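Local structure of transcriptional regulatory protein (Chlamydia trachomatis, 3Q7R) at residues K13-V18 with L53-Y58; V78-F83 with Y98-I103; S59-E64 with V89-R94. The protein probably activates transcription broadly, and its own transcription too, by binding a repeated DNA element in its own promoter, as an atypical OmpR/PhoB-type response regulator. All blocks are in the same frame, centred on the assembly; numbering follows the deposited sequence.

Interaction 1. Residues K13-V18 with L53-Y58; sequences KHVLLV and LVVCEY
Val-15 to Val-18 pair residue for residue with Leu-53 to Cys-56 as two adjacent inner strands of a receiver domain's parallel sheet, their directions only 12° apart. Leu-16 is gripped twice: its N bonds Leu-53 O (3.0 Å) and its O accepts Val-55 N (2.8 Å). Val-18 repeats this with Val-55 O and Glu-57 N, whereas the rung from Leu-53 N to His-14 O is weak. Val-55 offers one methyl to each of two neighbours: CG1 meets Leu-17 CD1 at 3.7 Å and CG2 meets Val-15 CG1 at 4.0 Å. Helix 105-118 covers the same face, on Val-15 and Leu-53. On the reverse face the two methyls of Val-18 split, CG2 crossing toward Val-54 CG1 (3.8 Å) and CG1 lying 3.9 Å from Cys-56 SG, which stands anti to its backbone N (chi1 -171°). At the strand end Glu-57 CG rests 3.3 Å from Val-18 O, and its carboxylate reaches Arg-101 through OE1 and Ser-19 and His-21 through OE2. A carboxylate at the C-terminal end of the third strand, beside the loop after the first, is the arrangement typical of the acidic site in the CheY-like fold.

Interaction 2. Residues V78-F83 with Y98-I103; sequences VLLDFF and YLIRPI. With EDO (1,2-ethanediol), chain C.
Tyr-98 CG stands between the backbone N and the carbonyl carbon (chi1 56°), and Leu-80 turns CD1 over one face of the ring so placed. The methyl makes a CH-pi contact, 4.3 Å from CD1 of Leu-80 to the Tyr-98 ring centroid and 27° off the ring normal. Leu-80 also lies alongside Ile-100, pointing the same way, with CB 3.9 Å from Ile-100 CG1. Further out, Ile-100 CD1 meets the edge of the Phe-83 ring, 4.1 Å from Phe-83 CD1. On the other face of the sheet, the side chains of Leu-79 and Ile-103 cross, CD2 of Leu-79 3.8 Å from CD1 of Ile-103.

Backbone bonds hold this parallel pair in register: Val-78 O accepts Leu-99 N, Leu-80 N bonds Leu-99 O, and Leu-80 O accepts Arg-101 N. The strands are the two ends of a beta-alpha-beta crossover through helix 85-93. Just past the second strand comes a cis peptide before Pro-102, as in receiver domains generally, where a lysine usually fills the place of Arg-101.

The Arg-101 chain runs extended from CG to NE beside Asp-81, and NH1 forms a salt bridge to Asp-81 OD1 at 2.9 Å. The bond is bent, and OD1 lies 33° out of the guanidinium plane; NH1 has its stronger partner in Glu-57. Water 1 ties the loops by donating to Arg-101 O (2.7 Å) and to Asp-81 O (3.2 Å). Leu-99 of the second subunit packs on Tyr-98, and 1,2-ethanediol, probably from the crystallisation liquor, bridges the subunits by taking Ile-100 N on its O2 (2.9 Å) and Ile-100 N of the second subunit.

Interaction 3. Residues S59-E64 with V89-R94; sequences SLLPRE and VDLLDR
Leu-61 and Leu-91 make the tight apolar part of this contact between the loop after strand 51-57 and helix 85-93: the side chains cross obliquely with their CD2 methyls 3.6 Å apart, and Val-78 of strand 75-80 touches both. Arg-94, following Asp-93, extends this close-packed side. Its chain bends at chi3 (62°), which swings NE round toward the loop, and the guanidinium meets Leu-61 tip to tip, NH2 lying 4.0 Å from CD2 of Leu-61. Arg-63 O sits over the centre of the guanidinium face, 3.2 Å from Arg-94 CZ, with no N-H aimed at it. Pro-62 O is near the plane, at the edge, and takes only a weak, bent bond from Arg-94 NH2 (2.8 Å, 121° at the hydrogen); Ile-65 O is the stronger partner of that nitrogen. Arg-94 NH1 bonds Asp-90 OD2, one turn back, in a salt bridge of 3.1 Å, and water 2, in plane at the edge, links NH1 to Leu-61 O.

The outer side is looser and hydrated. Arg-63, exposed and bent at chi2 and chi3, crosses Arg-94 at about a right angle, and its NE stays 4.4 Å from Asp-90 OD2. Water 3 fills that step, accepting from Arg-63 NE (3.0 Å) and donating to Asp-90 OD2 (2.9 Å) and Arg-63 O. Asp-90 thus probably offsets the positive charge of both arginines, directly for Arg-94 and through water for Arg-63, while carbonyls of the loop line one face and part of the edge of the buried guanidinium.

In the fold
Interactions 1 and 2 belong to one five-stranded sheet, their centres about 14 Å apart, and strands 51-57 and 75-80 are neighbours in it. They join at the acidic end through the Glu-57 OE1 to Arg-101 NH1 salt bridge (2.8 Å) and a probable hydrogen bond from Tyr-58 N to Leu-79 O (2.7 Å). Interaction 3 lies about 15 and 13 Å from the centres of the first two. Leu-91 brings them together: its CD2 is 3.8 Å from Tyr-58 CE1, and its CD1 3.5 Å from Leu-80 CD1. Interactions 2 and 3 both touch the second subunit, consistent with the helix 85-93, strand 97-100 and helix 105-118 dimer face of OmpR/PhoB receivers, although this protein's individual interface interactions are unusual for that subfamily.

Interaction 1. Residues K13-V18 with L53-Y58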
# COMPACT_ATOMS: atom_id res chain seq x y z
N LYS A 13 0.20 -19.11 4.51
CA LYS A 13 -0.81 -18.27 3.88
C LYS A 13 -0.66 -18.46 2.37
O LYS A 13 0.44 -18.62 1.87
CB LYS A 13 -0.55 -16.81 4.22
CG LYS A 13 -0.62 -16.49 5.71
CD LYS A 13 -2.03 -16.51 6.26
CE LYS A 13 -2.09 -15.92 7.70
NZ LYS A 13 -1.47 -14.55 7.84
N HIS A 14 -1.77 -18.40 1.65
CA HIS A 14 -1.75 -18.57 0.21
C HIS A 14 -1.89 -17.23 -0.47
O HIS A 14 -2.83 -16.46 -0.20
CB HIS A 14 -2.95 -19.43 -0.27
CG HIS A 14 -3.00 -19.59 -1.76
ND1 HIS A 14 -4.16 -19.88 -2.47
CD2 HIS A 14 -2.02 -19.50 -2.70
CE1 HIS A 14 -3.89 -19.92 -3.76
NE2 HIS A 14 -2.58 -19.70 -3.93
N VAL A 15 -0.95 -16.97 -1.36
CA VAL A 15 -0.96 -15.75 -2.17
C VAL A 15 -1.16 -16.12 -3.63
O VAL A 15 -0.43 -16.97 -4.15
CB VAL A 15 0.39 -15.04 -2.05
CG1 VAL A 15 0.37 -13.76 -2.87
CG2 VAL A 15 0.70 -14.75 -0.53
N LEU A 16 -2.16 -15.52 -4.29
CA LEU A 16 -2.38 -15.77 -5.73
C LEU A 16 -1.94 -14.52 -6.48
O LEU A 16 -2.46 -13.46 -6.21
CB LEU A 16 -3.86 -16.04 -6.00
CG LEU A 16 -4.23 -16.02 -7.52
CD1 LEU A 16 -3.57 -17.15 -8.30
CD2 LEU A 16 -5.80 -16.05 -7.73
N LEU A 17 -0.95 -14.64 -7.38
CA LEU A 17 -0.52 -13.54 -8.23
C LEU A 17 -1.24 -13.67 -9.55
O LEU A 17 -1.13 -14.71 -10.21
CB LEU A 17 0.99 -13.63 -8.47
CG LEU A 17 1.57 -12.59 -9.43
CD1 LEU A 17 1.54 -11.16 -8.78
CD2 LEU A 17 3.05 -12.96 -9.76
N VAL A 18 -1.97 -12.61 -9.92
CA VAL A 18 -2.66 -12.52 -11.19
C VAL A 18 -1.80 -11.61 -12.08
O VAL A 18 -1.84 -10.39 -11.95
CB VAL A 18 -4.05 -11.97 -11.02
CG1 VAL A 18 -4.70 -11.78 -12.42
CG2 VAL A 18 -4.90 -12.96 -10.14
N LEU A 53 -4.43 -13.56 0.06
CA LEU A 53 -4.14 -12.28 -0.62
C LEU A 53 -4.09 -12.58 -2.12
O LEU A 53 -3.49 -13.56 -2.53
CB LEU A 53 -2.79 -11.74 -0.18
CG LEU A 53 -2.27 -10.55 -0.97
CD1 LEU A 53 -3.15 -9.33 -0.74
CD2 LEU A 53 -0.80 -10.29 -0.51
N VAL A 54 -4.75 -11.75 -2.92
CA VAL A 54 -4.56 -11.79 -4.38
C VAL A 54 -3.79 -10.55 -4.78
O VAL A 54 -4.18 -9.45 -4.42
CB VAL A 54 -5.91 -11.79 -5.12
CG1 VAL A 54 -5.67 -11.81 -6.65
CG2 VAL A 54 -6.70 -13.05 -4.66
N VAL A 55 -2.68 -10.73 -5.50
CA VAL A 55 -1.85 -9.58 -5.95
C VAL A 55 -2.17 -9.49 -7.42
O VAL A 55 -1.93 -10.44 -8.15
CB VAL A 55 -0.37 -9.87 -5.74
CG1 VAL A 55 0.45 -8.70 -6.29
CG2 VAL A 55 -0.07 -10.01 -4.24
N CYS A 56 -2.82 -8.39 -7.86
CA CYS A 56 -3.32 -8.37 -9.25
C CYS A 56 -2.74 -7.23 -10.05
O CYS A 56 -2.79 -6.10 -9.59
CB CYS A 56 -4.84 -8.17 -9.20
SG CYS A 56 -5.66 -8.38 -10.81
N GLU A 57 -2.23 -7.52 -11.25
CA GLU A 57 -1.85 -6.44 -12.13
C GLU A 57 -3.04 -5.51 -12.42
O GLU A 57 -4.17 -5.97 -12.70
CB GLU A 57 -1.43 -7.03 -13.48
CG GLU A 57 -0.17 -7.86 -13.36
CD GLU A 57 1.07 -7.03 -13.17
OE1 GLU A 57 1.01 -5.78 -13.17
OE2 GLU A 57 2.14 -7.62 -12.95
N TYR A 58 -2.78 -4.20 -12.42
CA TYR A 58 -3.85 -3.27 -12.75
C TYR A 58 -4.44 -3.59 -14.14
O TYR A 58 -5.65 -3.49 -14.37
CB TYR A 58 -3.33 -1.85 -12.68
CG TYR A 58 -4.42 -0.81 -12.95
CD1 TYR A 58 -5.38 -0.54 -11.95
CD2 TYR A 58 -4.49 -0.14 -14.15
CE1 TYR A 58 -6.39 0.42 -12.18
CE2 TYR A 58 -5.51 0.81 -14.39
CZ TYR A 58 -6.41 1.08 -13.36
OH TYR A 58 -7.41 2.04 -13.60

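Interaction 2. Residues V78-F83 with Y98-I103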
# COMPACT_ATOMS: atom_id res chain seq x y z
N VAL A 78 -2.79 -4.26 -5.58
CA VAL A 78 -2.75 -4.02 -7.02
C VAL A 78 -1.35 -3.57 -7.48
O VAL A 78 -0.69 -2.80 -6.78
CB VAL A 78 -3.80 -2.97 -7.38
CG1 VAL A 78 -3.63 -2.50 -8.82
CG2 VAL A 78 -5.19 -3.51 -7.11
N LEU A 79 -0.89 -4.08 -8.62
CA LEU A 79 0.41 -3.67 -9.17
C LEU A 79 0.18 -2.78 -10.38
O LEU A 79 -0.46 -3.19 -11.35
CB LEU A 79 1.23 -4.88 -9.61
CG LEU A 79 1.38 -5.98 -8.57
CD1 LEU A 79 2.38 -7.07 -9.16
CD2 LEU A 79 1.89 -5.36 -7.24
N LEU A 80 0.70 -1.57 -10.32
CA LEU A 80 0.47 -0.56 -11.39
C LEU A 80 1.72 -0.34 -12.22
O LEU A 80 2.81 -0.21 -11.68
CB LEU A 80 0.15 0.82 -10.78
CG LEU A 80 -1.32 1.09 -10.63
CD1 LEU A 80 -1.55 2.26 -9.68
CD2 LEU A 80 -1.89 1.48 -12.02
N ASP A 81 1.57 -0.20 -13.54
CA ASP A 81 2.76 0.14 -14.36
C ASP A 81 3.15 1.61 -14.25
O ASP A 81 4.30 1.96 -14.61
CB ASP A 81 2.46 -0.08 -15.85
CG ASP A 81 2.31 -1.55 -16.23
OD1 ASP A 81 2.83 -2.44 -15.56
OD2 ASP A 81 1.78 -1.80 -17.36
N PHE A 82 2.24 2.47 -13.85
CA PHE A 82 2.41 3.91 -14.06
C PHE A 82 1.74 4.69 -12.93
O PHE A 82 0.86 4.17 -12.21
CB PHE A 82 1.73 4.33 -15.41
CG PHE A 82 0.25 3.99 -15.44
CD1 PHE A 82 -0.66 4.88 -14.90
CD2 PHE A 82 -0.20 2.75 -15.97
CE1 PHE A 82 -2.03 4.55 -14.83
CE2 PHE A 82 -1.54 2.39 -15.89
CZ PHE A 82 -2.47 3.29 -15.34
N PHE A 83 2.08 5.97 -12.86
CA PHE A 83 1.42 6.94 -12.02
C PHE A 83 0.43 7.78 -12.83
O PHE A 83 0.80 8.38 -13.88
CB PHE A 83 2.42 7.92 -11.41
CG PHE A 83 1.74 9.03 -10.68
CD1 PHE A 83 1.17 8.80 -9.46
CD2 PHE A 83 1.57 10.24 -11.27
CE1 PHE A 83 0.51 9.80 -8.80
CE2 PHE A 83 0.91 11.24 -10.61
CZ PHE A 83 0.34 10.99 -9.40
N TYR A 98 -1.87 -0.25 -3.43
CA TYR A 98 -1.15 -0.57 -4.68
C TYR A 98 0.33 -0.25 -4.55
O TYR A 98 0.72 0.49 -3.63
CB TYR A 98 -1.70 0.23 -5.92
CG TYR A 98 -1.68 1.73 -5.71
CD1 TYR A 98 -0.54 2.46 -5.91
CD2 TYR A 98 -2.84 2.39 -5.28
CE1 TYR A 98 -0.54 3.86 -5.71
CE2 TYR A 98 -2.86 3.76 -5.05
CZ TYR A 98 -1.71 4.47 -5.23
OH TYR A 98 -1.67 5.86 -5.01
N LEU A 99 1.12 -0.87 -5.41
CA LEU A 99 2.54 -0.52 -5.62
C LEU A 99 2.62 -0.05 -7.06
O LEU A 99 1.95 -0.65 -7.94
CB LEU A 99 3.46 -1.75 -5.50
CG LEU A 99 3.47 -2.40 -4.12
CD1 LEU A 99 4.26 -3.72 -4.14
CD2 LEU A 99 4.13 -1.40 -3.17
N ILE A 100 3.49 0.93 -7.35
CA ILE A 100 3.72 1.39 -8.71
C ILE A 100 5.12 0.96 -9.10
O ILE A 100 6.06 1.05 -8.27
CB ILE A 100 3.55 2.90 -8.85
CG1 ILE A 100 2.11 3.28 -8.43
CG2 ILE A 100 3.91 3.35 -10.30
CD1 ILE A 100 1.74 4.79 -8.68
N ARG A 101 5.26 0.46 -10.34
CA ARG A 101 6.56 0.01 -10.82
C ARG A 101 7.58 1.18 -10.79
O ARG A 101 7.24 2.35 -10.89
CB ARG A 101 6.42 -0.59 -12.24
CG ARG A 101 5.79 -2.01 -12.20
CD ARG A 101 5.73 -2.74 -13.58
NE ARG A 101 5.60 -4.13 -13.26
CZ ARG A 101 4.43 -4.75 -13.04
NH1 ARG A 101 3.26 -4.15 -13.28
NH2 ARG A 101 4.45 -6.01 -12.62
N PRO A 102 8.86 0.83 -10.67
CA PRO A 102 9.42 -0.53 -10.66
C PRO A 102 9.09 -1.37 -9.45
O PRO A 102 9.08 -0.90 -8.31
CB PRO A 102 10.95 -0.28 -10.66
CG PRO A 102 11.10 1.04 -11.24
CD PRO A 102 9.90 1.86 -10.84
N ILE A 103 8.82 -2.63 -9.74
CA ILE A 103 8.49 -3.60 -8.68
C ILE A 103 9.40 -4.80 -8.93
O ILE A 103 9.21 -5.53 -9.91
CB ILE A 103 7.07 -4.10 -8.75
CG1 ILE A 103 6.08 -3.00 -8.36
CG2 ILE A 103 6.86 -5.24 -7.73
CD1 ILE A 103 4.65 -3.27 -8.84
C1 EDO C . 3.35 4.22 -4.71
O1 EDO C . 3.49 5.56 -5.17
C2 EDO C . 4.69 3.54 -4.98
O2 EDO C . 4.52 2.13 -4.94
O HOH W 1 6.38 3.76 -13.07

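Interaction 3. Residues S59-E64 with V89-R94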
# COMPACT_ATOMS: atom_id res chain seq x y z
N SER A 59 -3.58 -3.95 -15.10
CA SER A 59 -4.09 -4.32 -16.40
C SER A 59 -5.01 -5.53 -16.42
O SER A 59 -5.67 -5.77 -17.47
CB SER A 59 -2.97 -4.56 -17.41
OG SER A 59 -2.21 -3.35 -17.67
N LEU A 60 -5.08 -6.29 -15.33
CA LEU A 60 -5.94 -7.46 -15.23
C LEU A 60 -7.06 -7.23 -14.22
O LEU A 60 -7.89 -8.12 -13.99
CB LEU A 60 -5.16 -8.70 -14.89
CG LEU A 60 -4.17 -9.12 -15.98
CD1 LEU A 60 -3.21 -10.24 -15.48
CD2 LEU A 60 -4.98 -9.53 -17.22
N LEU A 61 -7.11 -6.02 -13.65
CA LEU A 61 -8.09 -5.75 -12.56
C LEU A 61 -9.37 -5.16 -13.17
O LEU A 61 -9.36 -4.07 -13.74
CB LEU A 61 -7.54 -4.72 -11.61
CG LEU A 61 -8.44 -4.56 -10.37
CD1 LEU A 61 -8.38 -5.70 -9.37
CD2 LEU A 61 -7.97 -3.25 -9.67
N PRO A 62 -10.47 -5.89 -13.15
CA PRO A 62 -11.70 -5.27 -13.70
C PRO A 62 -12.02 -3.92 -13.05
O PRO A 62 -11.88 -3.72 -11.84
CB PRO A 62 -12.81 -6.25 -13.27
CG PRO A 62 -12.08 -7.57 -13.12
CD PRO A 62 -10.74 -7.19 -12.52
N ARG A 63 -12.47 -2.99 -13.88
CA ARG A 63 -12.62 -1.62 -13.37
C ARG A 63 -13.84 -1.46 -12.48
O ARG A 63 -13.89 -0.47 -11.76
CB ARG A 63 -12.78 -0.67 -14.54
CG ARG A 63 -11.42 -0.30 -15.17
CD ARG A 63 -10.75 0.81 -14.27
NE ARG A 63 -11.51 2.03 -14.51
CZ ARG A 63 -11.33 2.82 -15.57
NH1 ARG A 63 -10.38 2.51 -16.46
NH2 ARG A 63 -12.09 3.91 -15.75
N GLU A 64 -14.77 -2.42 -12.56
CA GLU A 64 -16.06 -2.29 -11.83
C GLU A 64 -15.88 -2.77 -10.36
O GLU A 64 -16.63 -2.38 -9.48
CB GLU A 64 -17.15 -3.09 -12.57
CG GLU A 64 -17.28 -2.70 -14.05
CD GLU A 64 -16.21 -3.35 -14.96
OE1 GLU A 64 -15.48 -4.28 -14.52
OE2 GLU A 64 -16.11 -2.88 -16.13
N VAL A 89 -6.37 7.62 -7.23
CA VAL A 89 -7.51 7.94 -6.35
C VAL A 89 -8.63 6.90 -6.51
O VAL A 89 -9.22 6.42 -5.50
CB VAL A 89 -8.07 9.35 -6.68
CG1 VAL A 89 -9.44 9.56 -5.99
CG2 VAL A 89 -7.04 10.44 -6.27
N ASP A 90 -8.92 6.51 -7.76
CA ASP A 90 -9.99 5.51 -8.00
C ASP A 90 -9.68 4.15 -7.32
O ASP A 90 -10.58 3.57 -6.67
CB ASP A 90 -10.19 5.32 -9.52
CG ASP A 90 -11.22 4.28 -9.85
OD1 ASP A 90 -12.42 4.54 -9.63
OD2 ASP A 90 -10.82 3.21 -10.35
N LEU A 91 -8.41 3.73 -7.37
CA LEU A 91 -8.03 2.46 -6.71
C LEU A 91 -8.25 2.56 -5.21
O LEU A 91 -8.88 1.67 -4.59
CB LEU A 91 -6.56 2.08 -6.93
CG LEU A 91 -6.30 1.45 -8.30
CD1 LEU A 91 -4.77 1.36 -8.51
CD2 LEU A 91 -6.96 0.03 -8.47
N LEU A 92 -7.78 3.66 -4.63
CA LEU A 92 -7.86 3.79 -3.17
C LEU A 92 -9.34 3.86 -2.73
O LEU A 92 -9.75 3.26 -1.72
CB LEU A 92 -7.12 5.04 -2.73
CG LEU A 92 -5.59 4.97 -2.99
CD1 LEU A 92 -4.99 6.41 -2.88
CD2 LEU A 92 -4.87 4.00 -1.98
N ASP A 93 -10.12 4.60 -3.50
CA ASP A 93 -11.53 4.77 -3.14
C ASP A 93 -12.32 3.46 -3.31
O ASP A 93 -13.34 3.27 -2.62
CB ASP A 93 -12.18 5.86 -4.01
CG ASP A 93 -11.77 7.29 -3.61
OD1 ASP A 93 -11.08 7.45 -2.59
OD2 ASP A 93 -12.19 8.23 -4.34
N ARG A 94 -11.85 2.58 -4.19
CA ARG A 94 -12.46 1.28 -4.38
C ARG A 94 -11.96 0.24 -3.36
O ARG A 94 -12.40 -0.89 -3.40
CB ARG A 94 -12.20 0.76 -5.82
CG ARG A 94 -13.05 1.52 -6.88
CD ARG A 94 -12.38 1.39 -8.30
NE ARG A 94 -12.33 0.01 -8.68
CZ ARG A 94 -11.53 -0.52 -9.59
NH1 ARG A 94 -10.58 0.17 -10.28
NH2 ARG A 94 -11.66 -1.81 -9.81
O HOH W 2 -9.27 -1.51 -12.43
O HOH W 3 -12.99 2.15 -11.95